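Alpha-L-rhamnosidase (Streptomyces avermitilis, PDB 3W5M) hydrolyses terminal non-reducing alpha-L-rhamnose residues from plant flavonoid glycosides and gum arabic, and binds L-rhamnose through a calcium-dependent carbohydrate-binding module. Local coordinates at residues Val241-Ala245 with Ser246-Lys250; Ile123-Pro126 with Ala127-Glu131; Pro855-Leu858 with Pro859-Asp863; Phe602-Val606 with Pro607-Lys611. All blocks are in the same frame, centred on the assembly; numbering follows the deposited sequence.

Interaction 1 (Val241-Ala245 with Ser246-Lys250); sequences VLTTA and SGEKK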
# COMPACT_ATOMS: atom_id res chain seq x y z
N VAL A 241 -3.28 -15.42 -35.79
CA VAL A 241 -3.25 -14.16 -36.57
C VAL A 241 -1.90 -14.01 -37.25
O VAL A 241 -0.88 -13.99 -36.59
CB VAL A 241 -3.48 -12.92 -35.68
CG1 VAL A 241 -3.31 -11.64 -36.50
CG2 VAL A 241 -4.87 -12.96 -35.06
N LEU A 242 -1.89 -13.90 -38.56
CA LEU A 242 -0.65 -13.66 -39.27
C LEU A 242 -0.69 -12.24 -39.80
O LEU A 242 -1.61 -11.87 -40.55
CB LEU A 242 -0.49 -14.64 -40.43
CG LEU A 242 -0.45 -16.16 -40.22
CD1 LEU A 242 0.42 -16.51 -39.01
CD2 LEU A 242 -1.83 -16.81 -40.13
N THR A 243 0.29 -11.44 -39.40
CA THR A 243 0.39 -10.06 -39.88
C THR A 243 1.40 -9.99 -41.04
O THR A 243 2.51 -10.52 -40.94
CB THR A 243 0.80 -9.12 -38.75
OG1 THR A 243 -0.14 -9.25 -37.68
CG2 THR A 243 0.84 -7.66 -39.23
N THR A 244 0.97 -9.38 -42.14
CA THR A 244 1.80 -9.01 -43.28
C THR A 244 1.53 -7.52 -43.57
O THR A 244 0.58 -6.94 -43.02
CB THR A 244 1.50 -9.87 -44.54
OG1 THR A 244 0.23 -9.52 -45.10
CG2 THR A 244 1.51 -11.38 -44.22
N ALA A 245 2.35 -6.89 -44.42
CA ALA A 245 2.17 -5.47 -44.76
C ALA A 245 0.80 -5.16 -45.41
O ALA A 245 0.31 -4.03 -45.34
CB ALA A 245 3.31 -4.96 -45.64
N SER A 246 0.18 -6.18 -46.01
CA SER A 246 -1.14 -6.07 -46.62
C SER A 246 -2.27 -6.57 -45.69
O SER A 246 -3.23 -7.19 -46.16
CB SER A 246 -1.16 -6.81 -47.97
OG SER A 246 -0.65 -8.13 -47.85
N GLY A 247 -2.13 -6.31 -44.39
CA GLY A 247 -3.16 -6.64 -43.41
C GLY A 247 -2.99 -7.96 -42.66
O GLY A 247 -1.91 -8.56 -42.67
N GLU A 248 -4.06 -8.39 -42.00
CA GLU A 248 -4.07 -9.62 -41.22
C GLU A 248 -4.70 -10.77 -41.99
O GLU A 248 -5.58 -10.56 -42.83
CB GLU A 248 -4.87 -9.43 -39.93
CG GLU A 248 -4.24 -8.47 -38.94
CD GLU A 248 -4.94 -8.50 -37.58
OE1 GLU A 248 -6.13 -8.89 -37.52
OE2 GLU A 248 -4.29 -8.12 -36.58
N LYS A 249 -4.24 -11.98 -41.71
CA LYS A 249 -4.96 -13.20 -42.09
C LYS A 249 -5.21 -14.00 -40.81
O LYS A 249 -4.30 -14.18 -39.99
CB LYS A 249 -4.14 -14.00 -43.09
CG LYS A 249 -4.54 -15.46 -43.26
CD LYS A 249 -5.65 -15.67 -44.29
CE LYS A 249 -5.85 -17.15 -44.61
NZ LYS A 249 -4.55 -17.82 -44.93
N LYS A 250 -6.45 -14.45 -40.62
CA LYS A 250 -6.78 -15.24 -39.42
C LYS A 250 -7.14 -16.68 -39.78
O LYS A 250 -7.85 -16.92 -40.75
CB LYS A 250 -7.94 -14.60 -38.67
CG LYS A 250 -7.56 -13.27 -38.00
CD LYS A 250 -8.75 -12.70 -37.27
CE LYS A 250 -8.50 -11.24 -36.91
NZ LYS A 250 -9.39 -10.88 -35.77
O HOH W 1 -1.81 -7.46 -36.93
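L242 and K249 pair through two backbone hydrogen bonds. L242 N meets K249 O at 2.8 Å, with the N-H almost perfectly straight (179°). K249 N returns to L242 O at 2.9 Å. One step nearer the turn, T244 N bonds to G247 O at 3.0 Å, and the reverse bond from G247 N to T244 O is weak. T244 to G247 form a type I turn, which makes this a tight antiparallel beta hairpin of the carbohydrate-binding module CBM67. S246 adds a side-chain link at the turn: its OG shares a hydrogen bond with T244 OG1 at 3.2 Å. Each hydroxyl stands between its own backbone N and carbonyl carbon, and in these positions the two come within bonding distance. G247 has a positive phi (96°), where a CB would press on the carbonyl oxygen before it.

T243 and E248 face each other as a non-hydrogen-bonded pair. A water joins them, lying 2.6 Å from T243 OG1 and donating to E248 OE2 at the same length. The E248 carboxylate also reaches V241: V241 CG1 lies 3.7 Å from E248 OE2. V241 CG2 packs beside the CG of K250, and the two side chains point the same way. On its other edge strand 235-244 pairs with strand 171-179, where V241 touches T173 and L242 touches A172.

Strand 247-252 is the outermost strand of its sheet within the chain. Its inner edge is held by backbone bonds, while side chains add the water bridge, the hydroxyl pair at the turn and contacts to V241. The pairing therefore probably depends little on side-chain charge.

Interaction 2 (Ile123-Pro126 with Ala127-Glu131); sequences ISAP and APLTE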
# COMPACT_ATOMS: atom_id res chain seq x y z
N ILE A 123 -8.24 10.15 -22.56
CA ILE A 123 -7.84 9.42 -23.76
C ILE A 123 -7.21 8.07 -23.44
O ILE A 123 -6.58 7.88 -22.39
CB ILE A 123 -6.88 10.22 -24.66
CG1 ILE A 123 -5.58 10.55 -23.90
CG2 ILE A 123 -7.56 11.46 -25.25
CD1 ILE A 123 -4.54 11.23 -24.78
N SER A 124 -7.34 7.15 -24.40
CA SER A 124 -6.81 5.78 -24.31
C SER A 124 -6.09 5.45 -25.61
O SER A 124 -6.41 6.03 -26.65
CB SER A 124 -7.96 4.79 -24.18
OG SER A 124 -8.49 4.74 -22.87
N ALA A 125 -5.16 4.50 -25.57
CA ALA A 125 -4.63 3.92 -26.82
C ALA A 125 -5.78 3.16 -27.52
O ALA A 125 -6.69 2.67 -26.85
CB ALA A 125 -3.48 2.97 -26.52
N PRO A 126 -5.74 3.08 -28.87
CA PRO A 126 -6.83 2.42 -29.61
C PRO A 126 -6.83 0.89 -29.44
O PRO A 126 -5.86 0.33 -28.90
CB PRO A 126 -6.53 2.82 -31.06
CG PRO A 126 -5.04 2.93 -31.09
CD PRO A 126 -4.70 3.58 -29.79
N ALA A 127 -7.90 0.24 -29.90
CA ALA A 127 -8.14 -1.20 -29.67
C ALA A 127 -6.99 -2.15 -30.07
O ALA A 127 -6.72 -3.10 -29.33
CB ALA A 127 -9.46 -1.64 -30.30
N PRO A 128 -6.32 -1.90 -31.21
CA PRO A 128 -5.19 -2.76 -31.58
C PRO A 128 -4.05 -2.78 -30.53
O PRO A 128 -3.25 -3.73 -30.51
CB PRO A 128 -4.68 -2.12 -32.89
CG PRO A 128 -5.85 -1.39 -33.46
CD PRO A 128 -6.71 -0.98 -32.30
N LEU A 129 -3.98 -1.76 -29.68
CA LEU A 129 -2.90 -1.63 -28.69
C LEU A 129 -3.34 -2.02 -27.26
O LEU A 129 -2.50 -2.36 -26.42
CB LEU A 129 -2.31 -0.20 -28.71
CG LEU A 129 -1.69 0.29 -30.03
CD1 LEU A 129 -1.11 1.71 -29.86
CD2 LEU A 129 -0.61 -0.66 -30.55
N THR A 130 -4.64 -1.99 -27.00
CA THR A 130 -5.13 -2.25 -25.65
C THR A 130 -5.91 -3.56 -25.54
O THR A 130 -6.29 -3.97 -24.43
CB THR A 130 -6.06 -1.12 -25.16
OG1 THR A 130 -7.17 -0.98 -26.07
CG2 THR A 130 -5.30 0.19 -25.05
N GLU A 131 -6.22 -4.19 -26.67
CA GLU A 131 -6.89 -5.48 -26.61
C GLU A 131 -5.98 -6.57 -27.13
O GLU A 131 -5.30 -6.39 -28.14
CB GLU A 131 -8.19 -5.48 -27.40
CG GLU A 131 -9.41 -5.23 -26.54
CD GLU A 131 -9.60 -3.76 -26.23
OE1 GLU A 131 -10.24 -3.06 -27.05
OE2 GLU A 131 -9.11 -3.30 -25.16
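P126 and L129 lie side by side and point the same way, with P126 CD 4.0 Å from L129 CD1. A125 meets the same short helix through its methyl group. Its CB is 3.6 Å from T130 CG2 and 4.0 Å from L129 CB. T130 CG2 gets there because it stands anti to the carbonyl carbon, which leaves OG1 between the backbone N and that carbon (chi1 58°). CG2 also lies 3.4 Å from A125 O, a buried oxygen with no polar partner in the model.

P126 is the N-cap residue of helix 127-130, a single turn that follows the edge strand 123-124 of an antiparallel sheet. Its carbonyl oxygen takes the N-H of L129 at 2.9 Å, from well above the carbonyl plane. A second bond to P126 O, from T130 N, is weak.

T130 OG1 donates to E131 OE2 at 3.2 Å and approaches from above the carboxylate plane (55° out of it). The same carboxylate oxygen forms a salt bridge with R396. An alanine in place of this threonine would lack both CG2 and the hydroxyl, which would probably open a gap beside A125 and leave E131 OE2 with one donor fewer. P126 and L129 both touch L459 and A423 of the sheet. L129 O accepts from N303 ND2.

Interaction 3 (Pro855-Leu858 with Pro859-Asp863); sequences PRLL and PVLTD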
# COMPACT_ATOMS: atom_id res chain seq x y z
N PRO A 855 -1.69 -6.30 20.24
CA PRO A 855 -1.35 -4.88 20.39
C PRO A 855 -1.64 -4.34 21.79
O PRO A 855 -1.01 -3.37 22.21
CB PRO A 855 -2.26 -4.18 19.36
CG PRO A 855 -3.39 -5.09 19.17
CD PRO A 855 -2.83 -6.48 19.33
N ARG A 856 -2.56 -4.99 22.50
CA ARG A 856 -2.98 -4.53 23.83
C ARG A 856 -2.32 -5.30 24.99
O ARG A 856 -2.48 -4.94 26.15
CB ARG A 856 -4.53 -4.58 23.94
CG ARG A 856 -5.26 -3.76 22.88
CD ARG A 856 -6.77 -3.96 22.85
NE ARG A 856 -7.43 -3.08 21.86
CZ ARG A 856 -7.88 -1.85 22.11
NH1 ARG A 856 -7.79 -1.32 23.33
NH2 ARG A 856 -8.44 -1.14 21.14
N LEU A 857 -1.56 -6.34 24.67
CA LEU A 857 -1.03 -7.24 25.72
C LEU A 857 0.02 -6.60 26.63
O LEU A 857 -0.12 -6.59 27.86
CB LEU A 857 -0.48 -8.55 25.08
CG LEU A 857 0.30 -9.58 25.92
CD1 LEU A 857 -0.63 -10.29 26.90
CD2 LEU A 857 0.99 -10.60 25.01
N LEU A 858 1.09 -6.07 26.06
CA LEU A 858 2.13 -5.48 26.89
C LEU A 858 1.60 -4.23 27.62
O LEU A 858 1.92 -4.04 28.81
CB LEU A 858 3.45 -5.23 26.13
CG LEU A 858 4.27 -6.41 25.55
CD1 LEU A 858 5.70 -6.00 25.27
CD2 LEU A 858 4.26 -7.63 26.47
N PRO A 859 0.80 -3.39 26.93
CA PRO A 859 0.18 -2.24 27.65
C PRO A 859 -0.71 -2.65 28.87
O PRO A 859 -0.57 -2.05 29.95
CB PRO A 859 -0.67 -1.57 26.56
CG PRO A 859 0.09 -1.85 25.31
CD PRO A 859 0.54 -3.30 25.48
N VAL A 860 -1.58 -3.64 28.70
CA VAL A 860 -2.41 -4.15 29.81
C VAL A 860 -1.54 -4.69 30.96
O VAL A 860 -1.80 -4.39 32.14
CB VAL A 860 -3.40 -5.20 29.31
CG1 VAL A 860 -3.90 -6.09 30.43
CG2 VAL A 860 -4.57 -4.52 28.61
N LEU A 861 -0.51 -5.46 30.62
CA LEU A 861 0.44 -5.96 31.61
C LEU A 861 1.07 -4.81 32.41
O LEU A 861 1.18 -4.89 33.62
CB LEU A 861 1.52 -6.86 30.96
CG LEU A 861 1.10 -8.26 30.52
CD1 LEU A 861 2.23 -8.91 29.74
CD2 LEU A 861 0.74 -9.13 31.73
N THR A 862 1.46 -3.73 31.73
CA THR A 862 2.05 -2.58 32.39
C THR A 862 1.02 -1.82 33.22
O THR A 862 1.34 -1.35 34.31
CB THR A 862 2.72 -1.61 31.39
OG1 THR A 862 4.02 -2.10 31.04
CG2 THR A 862 2.89 -0.22 32.01
N ASP A 863 -0.20 -1.72 32.70
CA ASP A 863 -1.26 -0.96 33.39
C ASP A 863 -1.61 -1.58 34.72
O ASP A 863 -1.98 -0.89 35.65
CB ASP A 863 -2.55 -0.93 32.58
CG ASP A 863 -2.51 0.03 31.41
OD1 ASP A 863 -1.61 0.90 31.33
OD2 ASP A 863 -3.41 -0.12 30.56
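R856 O, L857 O and L858 O accept in turn from V860 N, L861 N and T862 N, each at 3.0 Å, so the alpha-helical ladder runs on through the middle of helix 854-863. This helix belongs to the (alpha/alpha)6-barrel domain. It is kinked at P859, whose ring nitrogen has no hydrogen to give to the turn before. The ring fills that place instead: P859 CG lies 3.6 Å from P855 O. The ring also packs on its predecessor, with P859 CD 3.6 Å from L858 CB. With an alanine here the ring carbons would be gone, and the space against P855 O and L858 CB would probably be left unfilled.

R856 turns its guanidinium off to S820, bonded through NH1. T862 OG1 bonds to T867 and W925. L857 and L861 pack on helices 829-842 and 867-875, and V860 touches L836 and L819. P855 stands about 10 Å, side chain to side chain, from W695 and D643 of the rhamnose site. L861 keeps its CG anti to the carbonyl carbon (chi1 -74°), which helps bring L861 CD1 against both leucines, 4.3 Å from L857 CD1 and 4.1 Å from L858 CD2.

Interaction 4 (Phe602-Val606 with Pro607-Lys611); sequences FETNV and PMLNK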
# COMPACT_ATOMS: atom_id res chain seq x y z
N PHE A 602 14.92 5.35 17.67
CA PHE A 602 14.87 4.54 18.88
C PHE A 602 16.12 3.69 18.92
O PHE A 602 16.44 3.01 17.94
CB PHE A 602 13.62 3.67 18.83
CG PHE A 602 13.47 2.72 19.99
CD1 PHE A 602 13.08 3.17 21.25
CD2 PHE A 602 13.64 1.35 19.81
CE1 PHE A 602 12.90 2.27 22.31
CE2 PHE A 602 13.47 0.45 20.85
CZ PHE A 602 13.09 0.91 22.11
N GLU A 603 16.83 3.72 20.06
CA GLU A 603 18.03 2.90 20.24
C GLU A 603 18.20 2.54 21.71
O GLU A 603 18.07 3.39 22.59
CB GLU A 603 19.26 3.64 19.74
CG GLU A 603 20.54 2.82 19.78
CD GLU A 603 21.76 3.62 19.36
OE1 GLU A 603 21.64 4.86 19.15
OE2 GLU A 603 22.85 3.01 19.26
N THR A 604 18.46 1.26 21.96
CA THR A 604 18.71 0.74 23.31
C THR A 604 20.08 0.07 23.34
O THR A 604 20.74 -0.05 22.29
CB THR A 604 17.66 -0.30 23.75
OG1 THR A 604 17.88 -1.54 23.06
CG2 THR A 604 16.22 0.18 23.49
N ASN A 605 20.52 -0.33 24.53
CA ASN A 605 21.72 -1.17 24.70
C ASN A 605 21.56 -2.62 24.21
O ASN A 605 22.56 -3.34 24.14
CB ASN A 605 22.13 -1.20 26.18
CG ASN A 605 21.07 -1.85 27.06
OD1 ASN A 605 20.01 -1.26 27.31
ND2 ASN A 605 21.34 -3.06 27.54
N VAL A 606 20.33 -3.03 23.88
CA VAL A 606 19.97 -4.40 23.50
C VAL A 606 19.77 -4.62 21.99
O VAL A 606 18.73 -4.25 21.43
CB VAL A 606 18.71 -4.85 24.22
CG1 VAL A 606 18.42 -6.32 23.95
CG2 VAL A 606 18.86 -4.60 25.71
N PRO A 607 20.78 -5.23 21.33
CA PRO A 607 20.70 -5.44 19.87
C PRO A 607 19.35 -5.98 19.37
O PRO A 607 18.84 -5.48 18.36
CB PRO A 607 21.86 -6.40 19.61
CG PRO A 607 22.87 -6.01 20.65
CD PRO A 607 22.04 -5.75 21.88
N MET A 608 18.76 -6.94 20.09
CA MET A 608 17.52 -7.56 19.65
C MET A 608 16.34 -6.59 19.59
O MET A 608 15.41 -6.75 18.76
CB MET A 608 17.15 -8.74 20.52
CG MET A 608 16.18 -9.69 19.84
SD MET A 608 14.98 -10.45 20.95
CE MET A 608 13.72 -9.16 20.98
N LEU A 609 16.36 -5.59 20.46
CA LEU A 609 15.25 -4.63 20.46
C LEU A 609 15.45 -3.63 19.36
O LEU A 609 14.48 -3.15 18.78
CB LEU A 609 15.10 -3.91 21.79
CG LEU A 609 14.73 -4.77 23.00
CD1 LEU A 609 14.61 -3.82 24.18
CD2 LEU A 609 13.48 -5.63 22.80
N ASN A 610 16.71 -3.31 19.09
CA ASN A 610 17.03 -2.42 17.99
C ASN A 610 16.62 -3.05 16.66
O ASN A 610 16.12 -2.35 15.76
CB ASN A 610 18.49 -2.02 18.02
CG ASN A 610 18.87 -1.33 19.34
OD1 ASN A 610 18.02 -0.80 20.06
ND2 ASN A 610 20.15 -1.34 19.65
N LYS A 611 16.82 -4.37 16.54
CA LYS A 611 16.36 -5.13 15.37
C LYS A 611 14.84 -5.18 15.26
O LYS A 611 14.27 -5.02 14.17
CB LYS A 611 16.95 -6.55 15.37
CG LYS A 611 16.67 -7.33 14.09
CD LYS A 611 17.14 -6.55 12.87
CE LYS A 611 17.21 -7.44 11.65
NZ LYS A 611 17.72 -6.65 10.48
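An ST turn at T604 and the N-cap of helix 607-622 meet where a strand passes into the helix. T604 OG1 accepts from V606 N at 3.0 Å, which closes the turn. The side-chain amide of N610, one turn into the helix, then bonds to T604 as well.

N610 OD1 takes two donors. T604 N comes in at 2.8 Å, tilted modestly from the carbonyl plane, and T604 OG1 at 3.1 Å from well above it. N610 ND2 gives a hydrogen to T604 O at 3.0 Å in a nearly straight bond (170°). That oxygen lies in the amide plane of N610, although ND2 stands above the carbonyl plane of T604. The three bonds fix which way round the amide sits. N610 CG is anti to the carbonyl carbon (chi1 -58°), and this brings the amide back to the strand. T604 OG1 thus both donates and accepts.

V606, the N-cap residue, shares its carbonyl oxygen between two helix N-H groups, L609 N at 2.9 Å and N610 N at 3.2 Å. Its CG1 stands 4.1 Å from L609 CG. F602 CE2 brings its ring edge to 4.3 Å from L609 O.

Strand 600-604 is the outermost strand of a sheet in which it pairs with strand 955-962. E603 forms a salt bridge with R957, and N605 bonds to T954 N and E952 O. L609 touches L874 and H875 of helix 867-875, while the F602 ring meets that of H613 farther along helix 607-622.

In the fold
Interactions 3 and 4 lie within the range of the catalytic helical domain, their centres 20 Å apart. Interaction 3 is buried, and its packing comes mainly from leucines and the P859 ring. Interaction 4 is partly buried and joins strand to helix mainly through polar side-chain bonds. Both lead to helix 867-875, which L857, L858 and L861 touch in one and L609 in the other. Interactions 1 and 2 are surface contacts on the opposite side of the chain's centre. Interaction 1 is an edge hairpin held by backbone pairing, whereas interaction 2 caps a single helical turn with one carbonyl. A proline caps the helix in interaction 2, kinks it in 3 and starts it in 4.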